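PDB 4F7K: laccase from Uncultured bacterium, which probably oxidises phenolic and related substrates at the expense of molecular oxygen, as a secreted multicopper oxidase of the laccase type. Local coordinates for residues Arg183-Leu188 against Arg232-Ala237; Glu205-Ala210 against Pro219-Gly224. All coordinates share one frame; numbering follows the deposited sequence.

Contact 1 (Arg183-Leu188 against Arg232-Ala237)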
loop_
_atom_site.group_PDB
_atom_site.type_symbol
_atom_site.label_atom_id
_atom_site.label_comp_id
_atom_site.label_asym_id
_atom_site.label_seq_id
_atom_site.Cartn_x
_atom_site.Cartn_y
_atom_site.Cartn_z
ATOM N N ARG A 183 7.321 -20.354 10.911
ATOM C CA ARG A 183 6.807 -19.049 11.290
ATOM C C ARG A 183 6.926 -18.123 10.099
ATOM O O ARG A 183 8.032 -17.871 9.629
ATOM C CB ARG A 183 7.587 -18.459 12.460
ATOM C CG ARG A 183 7.061 -17.076 12.846
ATOM C CD ARG A 183 7.351 -16.744 14.275
ATOM N NE ARG A 183 6.414 -17.389 15.180
ATOM C CZ ARG A 183 6.395 -17.192 16.491
ATOM N NH1 ARG A 183 7.266 -16.367 17.055
ATOM N NH2 ARG A 183 5.501 -17.819 17.232
ATOM N N VAL A 184 5.798 -17.609 9.614
ATOM C CA VAL A 184 5.835 -16.715 8.452
ATOM C C VAL A 184 5.487 -15.282 8.783
ATOM O O VAL A 184 4.573 -15.028 9.555
ATOM C CB VAL A 184 4.934 -17.208 7.286
ATOM C CG1 VAL A 184 5.365 -18.586 6.833
ATOM C CG2 VAL A 184 3.439 -17.177 7.672
ATOM N N ARG A 185 6.226 -14.350 8.186
ATOM C CA ARG A 185 5.815 -12.951 8.104
ATOM C C ARG A 185 5.086 -12.721 6.766
ATOM O O ARG A 185 5.625 -13.015 5.714
ATOM C CB ARG A 185 7.026 -12.020 8.247
ATOM C CG ARG A 185 6.657 -10.541 8.359
ATOM C CD ARG A 185 7.885 -9.681 8.548
ATOM N NE ARG A 185 7.538 -8.268 8.756
ATOM C CZ ARG A 185 8.354 -7.362 9.318
ATOM N NH1 ARG A 185 9.571 -7.723 9.704
ATOM N NH2 ARG A 185 7.969 -6.090 9.468
ATOM N N LEU A 186 3.840 -12.256 6.850
ATOM C CA LEU A 186 2.996 -12.002 5.715
ATOM C C LEU A 186 2.691 -10.498 5.618
ATOM O O LEU A 186 1.994 -9.947 6.474
ATOM C CB LEU A 186 1.689 -12.824 5.835
ATOM C CG LEU A 186 1.839 -14.355 5.924
ATOM C CD1 LEU A 186 0.528 -14.993 6.287
ATOM C CD2 LEU A 186 2.352 -14.955 4.622
ATOM N N ARG A 187 3.244 -9.868 4.580
ATOM C CA ARG A 187 3.115 -8.429 4.282
ATOM C C ARG A 187 2.013 -8.162 3.262
ATOM O O ARG A 187 2.228 -8.293 2.040
ATOM C CB ARG A 187 4.455 -7.882 3.782
ATOM C CG ARG A 187 5.611 -8.038 4.827
ATOM C CD ARG A 187 6.872 -7.507 4.225
ATOM N NE ARG A 187 8.085 -7.827 4.973
ATOM C CZ ARG A 187 8.790 -6.941 5.691
ATOM N NH1 ARG A 187 8.372 -5.682 5.808
ATOM N NH2 ARG A 187 9.912 -7.328 6.308
ATOM N N LEU A 188 0.830 -7.817 3.774
ATOM C CA LEU A 188 -0.344 -7.728 2.943
ATOM C C LEU A 188 -0.437 -6.320 2.446
ATOM O O LEU A 188 -0.325 -5.367 3.216
ATOM C CB LEU A 188 -1.637 -8.061 3.717
ATOM C CG LEU A 188 -2.048 -9.521 3.952
ATOM C CD1 LEU A 188 -0.963 -10.409 4.536
ATOM C CD2 LEU A 188 -3.297 -9.540 4.860
ATOM N N ARG A 232 -1.772 -1.377 4.073
ATOM C CA ARG A 232 -0.951 -2.549 4.339
ATOM C C ARG A 232 -1.239 -3.073 5.734
ATOM O O ARG A 232 -1.586 -2.287 6.660
ATOM C CB ARG A 232 0.531 -2.170 4.266
ATOM C CG ARG A 232 1.096 -2.148 2.888
ATOM C CD ARG A 232 1.087 -0.759 2.271
ATOM N NE ARG A 232 1.975 0.131 2.993
ATOM C CZ ARG A 232 1.662 1.364 3.368
ATOM N NH1 ARG A 232 0.492 1.882 3.032
ATOM N NH2 ARG A 232 2.543 2.093 4.059
ATOM N N ALA A 233 -1.081 -4.384 5.910
ATOM C CA ALA A 233 -1.022 -4.932 7.247
ATOM C C ALA A 233 0.063 -5.993 7.269
ATOM O O ALA A 233 0.129 -6.803 6.360
ATOM C CB ALA A 233 -2.345 -5.502 7.698
ATOM N N ASP A 234 0.918 -5.961 8.292
ATOM C CA ASP A 234 1.900 -7.032 8.511
ATOM C C ASP A 234 1.339 -8.088 9.480
ATOM O O ASP A 234 0.800 -7.764 10.518
ATOM C CB ASP A 234 3.223 -6.471 9.085
ATOM C CG ASP A 234 4.215 -6.049 8.007
ATOM O OD1 ASP A 234 3.812 -5.815 6.834
ATOM O OD2 ASP A 234 5.424 -5.963 8.322
ATOM N N ILE A 235 1.497 -9.354 9.139
ATOM C CA ILE A 235 1.037 -10.437 9.977
ATOM C C ILE A 235 2.191 -11.388 10.269
ATOM O O ILE A 235 2.913 -11.817 9.369
ATOM C CB ILE A 235 -0.147 -11.184 9.341
ATOM C CG1 ILE A 235 -1.429 -10.356 9.541
ATOM C CG2 ILE A 235 -0.314 -12.589 9.934
ATOM C CD1 ILE A 235 -2.443 -10.515 8.506
ATOM N N ILE A 236 2.390 -11.695 11.553
ATOM C CA ILE A 236 3.266 -12.792 11.840
ATOM C C ILE A 236 2.406 -13.912 12.393
ATOM O O ILE A 236 1.573 -13.697 13.267
ATOM C CB ILE A 236 4.415 -12.373 12.775
ATOM C CG1 ILE A 236 5.356 -11.429 12.005
ATOM C CG2 ILE A 236 5.143 -13.597 13.296
ATOM C CD1 ILE A 236 6.254 -10.568 12.936
ATOM N N ALA A 237 2.610 -15.110 11.870
ATOM C CA ALA A 237 1.808 -16.235 12.256
ATOM C C ALA A 237 2.582 -17.518 12.034
ATOM O O ALA A 237 3.580 -17.542 11.303
ATOM C CB ALA A 237 0.492 -16.245 11.470
#
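Arg183-Leu188 and Arg232-Ala237 run antiparallel as adjacent strands, their axes 4.6 Å apart at closest. Val184, Leu186 and Leu188 form the hydrogen-bonded pairs with Ala237, Ile235 and Ala233, two backbone bonds to each pair; the straightest, Leu186 N to Ile235 O, spans 2.7 Å. The side chains of these pairs share one face of the sheet and are all apolar, which suits their burial: Leu188 CD2 meets Ile235 CD1 at 3.9 Å. The other face carries charge. Arg185, CG anti to its backbone N (chi1 -172°), presents NE and NH2 side-on to a single oxygen, Asp234 OD2, with NH2 at 2.8 Å. That oxygen lies in the guanidinium plane, while the carboxylate stands nearly perpendicular to it. Arg187 NH2 sits 3.3 Å above the centre of the Arg185 guanidinium, a stacking of like charges that Asp234, at the rim of Arg185 and beside Arg187, probably offsets together with Glu123 and Asp132, Arg187's stronger partner. Asp234's link to Arg187 is long, by charge alone, and its OD1 bonds Thr98 OG1. Ile236 CG1 packs on Arg185 CG. Strand 131-140 flanks 183-188 and strand 204-211 flanks 232-237, within a six-stranded sheet.

Contact 2 (Glu205-Ala210 against Pro219-Gly224)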
loop_
_atom_site.group_PDB
_atom_site.type_symbol
_atom_site.label_atom_id
_atom_site.label_comp_id
_atom_site.label_asym_id
_atom_site.label_seq_id
_atom_site.Cartn_x
_atom_site.Cartn_y
_atom_site.Cartn_z
ATOM N N GLU A 205 -1.883 -19.186 12.374
ATOM C CA GLU A 205 -2.266 -18.591 13.647
ATOM C C GLU A 205 -1.211 -17.596 14.114
ATOM O O GLU A 205 -0.017 -17.914 14.189
ATOM C CB GLU A 205 -2.465 -19.677 14.719
ATOM C CG GLU A 205 -3.333 -19.244 15.890
ATOM C CD GLU A 205 -3.756 -20.408 16.768
ATOM O OE1 GLU A 205 -2.879 -21.192 17.192
ATOM O OE2 GLU A 205 -4.969 -20.528 17.042
ATOM N N GLY A 206 -1.667 -16.395 14.441
ATOM C CA GLY A 206 -0.781 -15.340 14.891
ATOM C C GLY A 206 -1.526 -14.032 14.918
ATOM O O GLY A 206 -2.725 -14.014 15.223
ATOM N N LYS A 207 -0.835 -12.947 14.560
ATOM C CA LYS A 207 -1.325 -11.599 14.848
ATOM C C LYS A 207 -0.883 -10.531 13.865
ATOM O O LYS A 207 0.245 -10.562 13.364
ATOM C CB LYS A 207 -0.855 -11.147 16.242
ATOM C CG LYS A 207 -1.141 -12.093 17.391
ATOM C CD LYS A 207 -2.603 -12.085 17.834
ATOM C CE LYS A 207 -2.837 -13.221 18.874
ATOM N NZ LYS A 207 -3.337 -14.480 18.191
ATOM N N VAL A 208 -1.774 -9.564 13.628
ATOM C CA VAL A 208 -1.392 -8.305 12.992
ATOM C C VAL A 208 -0.360 -7.594 13.872
ATOM O O VAL A 208 -0.651 -7.282 14.997
ATOM C CB VAL A 208 -2.601 -7.354 12.777
ATOM C CG1 VAL A 208 -2.149 -6.073 12.105
ATOM C CG2 VAL A 208 -3.679 -8.020 11.908
ATOM N N VAL A 209 0.823 -7.322 13.332
ATOM C CA VAL A 209 1.873 -6.627 14.064
ATOM C C VAL A 209 2.197 -5.215 13.559
ATOM O O VAL A 209 2.874 -4.460 14.265
ATOM C CB VAL A 209 3.168 -7.465 14.138
ATOM C CG1 VAL A 209 2.896 -8.772 14.879
ATOM C CG2 VAL A 209 3.723 -7.726 12.691
ATOM N N ALA A 210 1.734 -4.864 12.358
ATOM C CA ALA A 210 1.874 -3.490 11.838
ATOM C C ALA A 210 0.750 -3.095 10.880
ATOM O O ALA A 210 0.136 -3.951 10.242
ATOM C CB ALA A 210 3.244 -3.302 11.142
ATOM N N PRO A 219 0.094 -6.551 19.462
ATOM C CA PRO A 219 -0.325 -7.316 18.286
ATOM C C PRO A 219 -1.777 -7.777 18.436
ATOM O O PRO A 219 -2.226 -8.051 19.542
ATOM C CB PRO A 219 0.646 -8.497 18.274
ATOM C CG PRO A 219 1.850 -8.005 19.037
ATOM C CD PRO A 219 1.261 -7.168 20.125
ATOM N N GLN A 220 -2.511 -7.815 17.330
ATOM C CA GLN A 220 -3.967 -8.003 17.397
ATOM C C GLN A 220 -4.377 -9.176 16.554
ATOM O O GLN A 220 -3.691 -9.512 15.583
ATOM C CB GLN A 220 -4.697 -6.741 16.902
ATOM C CG GLN A 220 -4.132 -5.456 17.506
ATOM C CD GLN A 220 -4.738 -4.174 16.961
ATOM O OE1 GLN A 220 -4.983 -4.025 15.747
ATOM N NE2 GLN A 220 -4.959 -3.212 17.869
ATOM N N GLU A 221 -5.502 -9.786 16.918
ATOM C CA GLU A 221 -6.124 -10.825 16.095
ATOM C C GLU A 221 -6.320 -10.281 14.682
ATOM O O GLU A 221 -6.526 -9.076 14.486
ATOM C CB GLU A 221 -7.465 -11.283 16.692
ATOM C CG GLU A 221 -7.459 -11.559 18.209
ATOM C CD GLU A 221 -6.308 -12.465 18.677
ATOM O OE1 GLU A 221 -5.893 -13.384 17.921
ATOM O OE2 GLU A 221 -5.822 -12.254 19.822
ATOM N N PHE A 222 -6.226 -11.162 13.690
ATOM C CA PHE A 222 -6.331 -10.712 12.302
ATOM C C PHE A 222 -7.746 -10.943 11.753
ATOM O O PHE A 222 -8.087 -10.474 10.679
ATOM C CB PHE A 222 -5.232 -11.293 11.414
ATOM C CG PHE A 222 -5.058 -12.785 11.521
ATOM C CD1 PHE A 222 -6.078 -13.659 11.136
ATOM C CD2 PHE A 222 -3.853 -13.316 11.962
ATOM C CE1 PHE A 222 -5.905 -15.039 11.205
ATOM C CE2 PHE A 222 -3.660 -14.692 12.029
ATOM C CZ PHE A 222 -4.695 -15.556 11.654
ATOM N N SER A 223 -8.566 -11.650 12.520
ATOM C CA SER A 223 -9.981 -11.801 12.223
ATOM C C SER A 223 -10.671 -10.448 11.992
ATOM O O SER A 223 -10.392 -9.470 12.685
ATOM C CB SER A 223 -10.670 -12.542 13.366
ATOM O OG SER A 223 -12.030 -12.748 13.053
ATOM N N GLY A 224 -11.570 -10.407 11.006
ATOM C CA GLY A 224 -12.213 -9.167 10.590
ATOM C C GLY A 224 -11.319 -8.162 9.863
ATOM O O GLY A 224 -11.767 -7.067 9.578
#
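Lys207 lays its CB against Pro219 CB at 3.7 Å, the two side chains crossing at about a right angle, and then runs alongside Glu221, pointing the same way. Bends at chi2 (-76°) and chi4 (-94°) shape this long chain, and its NZ reaches Glu221 OE1 at 2.8 Å, a salt bridge made on the syn side of the carboxylate. NZ also bonds the backbone oxygen of Gly206, from above the carbonyl plane, so the ammonium is held twice. A methionine in place of Lys207 would probably leave the Glu221 carboxylate without its counter-charge and more mobile at this partly exposed edge. A long, flexible lysine suits the place because its CB and CG pack on the proline while CD, CE and NZ run along the acid.

On the other side of the backbone, Val208 CG2 packs 3.7 Å from Phe222 CB. The Phe222 ring extends toward Gly206, where CE2 lies 3.4 Å from Gly206 O and the ring edge faces Lys207 N. The backbones are joined where Val208 and Gln220 form an antiparallel hydrogen-bonded pair, with Val208 N to Gln220 O at 2.7 Å. Strands 204-211 and 214-220 form a beta hairpin whose second strand is the outermost of its sheet; strand 232-239 lies along the other edge of 204-211, and Val208 touches Ile235 there.

Contacts 1 and 2 belong to one sheet and lie about 9 Å apart, centre to centre. Strand 232-239 joins them: one edge pairs with 183-190 in contact 1, the other with 204-211, which in turn carries the hairpin partner of contact 2. Probable hydrogen bonds cross this seam from Lys207 N to Ile236 O and from Val209 N to Asp234 O, both 2.8 Å. Val209 and Ala210 together face Asp234 in a classic beta bulge, and Ala237 CB packs 3.2 Å from Glu205 O. Burial falls from the wholly buried contact 1 to the partly exposed hairpin edge. Both lie in the second multicopper oxidase domain, and with no histidine, cysteine or methionine to bind copper they are framework of the fold.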